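Local coordinates for putative phosphohistidine phosphatase SixA (Agrobacterium tumefaciens, PDB 2RFL), which probably removes phosphate groups from phosphohistidine or related phosphorylated substrates, at residues S6-A17 with F140-Q150. Sequence-based numbering, arbitrary orientation.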
# COMPACT_ATOMS: atom_id res chain seq x y z
N SER A 6 -6.30 -18.45 -10.16
CA SER A 6 -5.48 -17.87 -9.05
C SER A 6 -5.39 -16.34 -9.13
O SER A 6 -4.50 -15.82 -9.78
CB SER A 6 -4.07 -18.50 -9.07
OG SER A 6 -3.48 -18.54 -10.39
N PHE A 7 -6.31 -15.63 -8.47
CA PHE A 7 -6.45 -14.17 -8.58
C PHE A 7 -6.69 -13.53 -7.22
O PHE A 7 -7.56 -14.00 -6.49
CB PHE A 7 -7.68 -13.83 -9.46
CG PHE A 7 -7.37 -13.54 -10.91
CD1 PHE A 7 -6.38 -14.22 -11.60
CD2 PHE A 7 -8.14 -12.62 -11.60
CE1 PHE A 7 -6.14 -13.95 -12.94
CE2 PHE A 7 -7.91 -12.34 -12.93
CZ PHE A 7 -6.89 -13.01 -13.60
N PRO A 8 -6.00 -12.42 -6.89
CA PRO A 8 -5.05 -11.55 -7.64
C PRO A 8 -3.73 -12.18 -8.10
O PRO A 8 -3.21 -13.08 -7.46
CB PRO A 8 -4.78 -10.39 -6.65
CG PRO A 8 -6.01 -10.42 -5.69
CD PRO A 8 -6.22 -11.90 -5.52
N THR A 9 -3.20 -11.67 -9.20
CA THR A 9 -1.88 -12.10 -9.66
C THR A 9 -0.79 -11.05 -9.38
O THR A 9 0.40 -11.33 -9.45
CB THR A 9 -1.95 -12.65 -11.13
OG1 THR A 9 -1.85 -11.61 -12.10
CG2 THR A 9 -3.25 -13.36 -11.35
N ARG A 10 -1.22 -9.83 -9.04
CA ARG A 10 -0.32 -8.77 -8.59
C ARG A 10 -0.88 -8.02 -7.38
O ARG A 10 -2.01 -7.53 -7.42
CB ARG A 10 -0.00 -7.76 -9.71
CG ARG A 10 1.07 -6.73 -9.29
CD ARG A 10 1.84 -6.13 -10.45
NE ARG A 10 2.78 -7.07 -11.04
CZ ARG A 10 3.69 -6.74 -11.95
NH1 ARG A 10 3.77 -5.48 -12.37
NH2 ARG A 10 4.51 -7.65 -12.44
N VAL A 11 -0.05 -7.95 -6.33
CA VAL A 11 -0.33 -7.22 -5.09
C VAL A 11 0.56 -5.98 -4.94
O VAL A 11 1.78 -6.07 -4.91
CB VAL A 11 -0.11 -8.11 -3.83
CG1 VAL A 11 -0.01 -7.30 -2.55
CG2 VAL A 11 -1.24 -9.09 -3.68
N TYR A 12 -0.07 -4.83 -4.83
CA TYR A 12 0.64 -3.62 -4.45
C TYR A 12 0.33 -3.31 -3.00
O TYR A 12 -0.85 -3.36 -2.58
CB TYR A 12 0.21 -2.45 -5.31
CG TYR A 12 0.36 -2.65 -6.82
CD1 TYR A 12 -0.76 -2.91 -7.61
CD2 TYR A 12 1.63 -2.51 -7.46
CE1 TYR A 12 -0.63 -3.07 -9.00
CE2 TYR A 12 1.77 -2.66 -8.84
CZ TYR A 12 0.64 -2.95 -9.60
OH TYR A 12 0.76 -3.09 -10.97
N LEU A 13 1.40 -3.02 -2.25
CA LEU A 13 1.35 -2.63 -0.85
C LEU A 13 1.97 -1.27 -0.58
O LEU A 13 3.22 -1.11 -0.60
CB LEU A 13 2.13 -3.64 0.01
CG LEU A 13 1.81 -5.13 0.07
CD1 LEU A 13 2.83 -5.75 0.98
CD2 LEU A 13 0.45 -5.32 0.61
N LEU A 14 1.09 -0.32 -0.26
CA LEU A 14 1.38 1.10 -0.14
C LEU A 14 1.17 1.62 1.29
O LEU A 14 0.05 1.63 1.83
CB LEU A 14 0.53 1.94 -1.15
CG LEU A 14 0.65 3.50 -1.13
CD1 LEU A 14 2.08 4.02 -1.41
CD2 LEU A 14 -0.35 4.22 -2.05
N ARG A 15 2.24 2.08 1.91
CA ARG A 15 2.09 2.75 3.17
C ARG A 15 1.73 4.19 2.87
O ARG A 15 2.20 4.75 1.89
CB ARG A 15 3.32 2.63 4.04
CG ARG A 15 3.09 3.21 5.44
CD ARG A 15 4.13 2.82 6.45
NE ARG A 15 3.95 3.64 7.63
CZ ARG A 15 4.96 4.06 8.39
NH1 ARG A 15 6.20 3.67 8.13
NH2 ARG A 15 4.72 4.86 9.43
N HIS A 16 0.85 4.76 3.70
CA HIS A 16 0.40 6.13 3.55
C HIS A 16 1.64 7.03 3.65
O HIS A 16 2.66 6.64 4.24
CB HIS A 16 -0.66 6.49 4.61
CG HIS A 16 -0.12 6.52 6.00
ND1 HIS A 16 0.61 7.59 6.50
CD2 HIS A 16 -0.15 5.60 7.00
CE1 HIS A 16 1.00 7.33 7.73
NE2 HIS A 16 0.54 6.13 8.06
N ALA A 17 1.55 8.21 3.04
CA ALA A 17 2.61 9.19 3.06
C ALA A 17 2.78 9.77 4.46
O ALA A 17 1.95 9.48 5.35
CB ALA A 17 2.32 10.28 2.02
N PHE A 140 9.30 -0.70 6.83
CA PHE A 140 8.41 -0.34 5.71
C PHE A 140 8.04 1.15 5.80
O PHE A 140 7.18 1.54 6.63
CB PHE A 140 7.18 -1.26 5.75
CG PHE A 140 6.40 -1.34 4.48
CD1 PHE A 140 5.94 -0.19 3.83
CD2 PHE A 140 6.07 -2.58 3.95
CE1 PHE A 140 5.18 -0.25 2.66
CE2 PHE A 140 5.32 -2.67 2.78
CZ PHE A 140 4.87 -1.47 2.13
N PRO A 141 8.70 2.00 4.99
CA PRO A 141 8.59 3.45 5.05
C PRO A 141 7.25 4.03 4.52
O PRO A 141 6.46 3.32 3.88
CB PRO A 141 9.78 3.92 4.19
CG PRO A 141 9.98 2.82 3.17
CD PRO A 141 9.61 1.56 3.90
N THR A 142 7.01 5.31 4.81
CA THR A 142 5.82 6.01 4.34
C THR A 142 5.85 6.23 2.85
O THR A 142 6.86 6.65 2.31
CB THR A 142 5.62 7.40 4.97
OG1 THR A 142 6.79 8.22 4.74
CG2 THR A 142 5.27 7.28 6.45
N SER A 143 4.72 6.02 2.20
CA SER A 143 4.63 5.96 0.72
C SER A 143 5.59 4.99 0.04
O SER A 143 5.95 5.21 -1.12
CB SER A 143 4.70 7.32 0.05
OG SER A 143 4.18 7.15 -1.27
N GLY A 144 5.98 3.93 0.78
CA GLY A 144 6.74 2.78 0.25
C GLY A 144 5.79 1.85 -0.49
O GLY A 144 4.71 1.54 -0.00
N LEU A 145 6.16 1.43 -1.68
CA LEU A 145 5.32 0.53 -2.50
C LEU A 145 6.00 -0.79 -2.89
O LEU A 145 6.90 -0.82 -3.72
CB LEU A 145 4.85 1.25 -3.75
CG LEU A 145 4.16 0.49 -4.88
CD1 LEU A 145 2.68 0.23 -4.49
CD2 LEU A 145 4.28 1.27 -6.23
N ALA A 146 5.52 -1.87 -2.28
CA ALA A 146 5.90 -3.21 -2.63
C ALA A 146 5.04 -3.65 -3.80
O ALA A 146 3.82 -3.43 -3.81
CB ALA A 146 5.66 -4.06 -1.48
N VAL A 147 5.70 -4.23 -4.81
CA VAL A 147 5.06 -4.83 -5.99
C VAL A 147 5.33 -6.35 -5.97
O VAL A 147 6.48 -6.78 -6.07
CB VAL A 147 5.60 -4.24 -7.34
CG1 VAL A 147 4.81 -4.76 -8.54
CG2 VAL A 147 5.58 -2.72 -7.31
N LEU A 148 4.27 -7.13 -5.85
CA LEU A 148 4.39 -8.56 -5.65
C LEU A 148 3.69 -9.37 -6.72
O LEU A 148 2.63 -8.99 -7.18
CB LEU A 148 3.89 -8.94 -4.27
CG LEU A 148 4.66 -8.26 -3.15
CD1 LEU A 148 3.72 -7.45 -2.25
CD2 LEU A 148 5.35 -9.30 -2.38
N ASP A 149 4.30 -10.48 -7.11
CA ASP A 149 3.75 -11.41 -8.09
C ASP A 149 3.81 -12.82 -7.55
O ASP A 149 4.63 -13.15 -6.66
CB ASP A 149 4.50 -11.36 -9.44
CG ASP A 149 4.01 -10.24 -10.36
OD1 ASP A 149 2.83 -10.21 -10.75
OD2 ASP A 149 4.83 -9.37 -10.74
N GLN A 150 2.91 -13.64 -8.10
CA GLN A 150 2.91 -15.10 -7.94
C GLN A 150 3.99 -15.79 -8.78
O GLN A 150 5.15 -15.88 -8.40
CB GLN A 150 1.55 -15.66 -8.38
CG GLN A 150 0.37 -15.13 -7.61
CD GLN A 150 -0.92 -15.80 -8.01
OE1 GLN A 150 -0.95 -16.97 -8.39
NE2 GLN A 150 -2.01 -15.07 -7.89
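Val11 and Leu148 form one hydrogen-bonded pair of an antiparallel strand match, and Leu13 and Ala146 form the next. In each pair both N-H groups and both carbonyls are used; Leu13 N reaches Ala146 O at 2.9 Å, nearly straight at 167°. Arg15 N then donates to Gly144 O at 3.2 Å. Beyond the strands a type II turn, Pro141 to Gly144, swings Ser143 N to His16 O (3.0 Å), which it meets from above the carbonyl plane.

Arg15 suits the end of the strand because its long chain, extended from CG to NE with CG anti to the backbone N (chi1 -174°), carries NH1 to Phe140 O at 2.8 Å, in the carbonyl plane. Thr142 CG2 lies 3.8 Å above the centre of the Arg15 guanidinium, giving that flat face an apolar cover, while Asn116 also donates to Phe140 O. At the other end Arg10 forms a salt bridge with Asp149, Arg10 NE meeting Asp149 OD1 on the syn side at 3.2 Å, though tilted out of the carboxylate plane. Gln150 NE2 donates to Ser6 O from above the carbonyl plane.

Apolar side chains fill both faces: on one, Val11 CG1 and Leu13 CD1 share Leu148 CD1; on the other, Tyr12 CE2 rests 3.7 Å from Val147 CG1. Ser143 OG is buried without a polar partner. Strand 10-15 runs between parallel strand 109-114 and antiparallel strand 145-149, with Trp73 of helix 64-77 against Leu14 and Leu145, and helix 35-51 against Ser143.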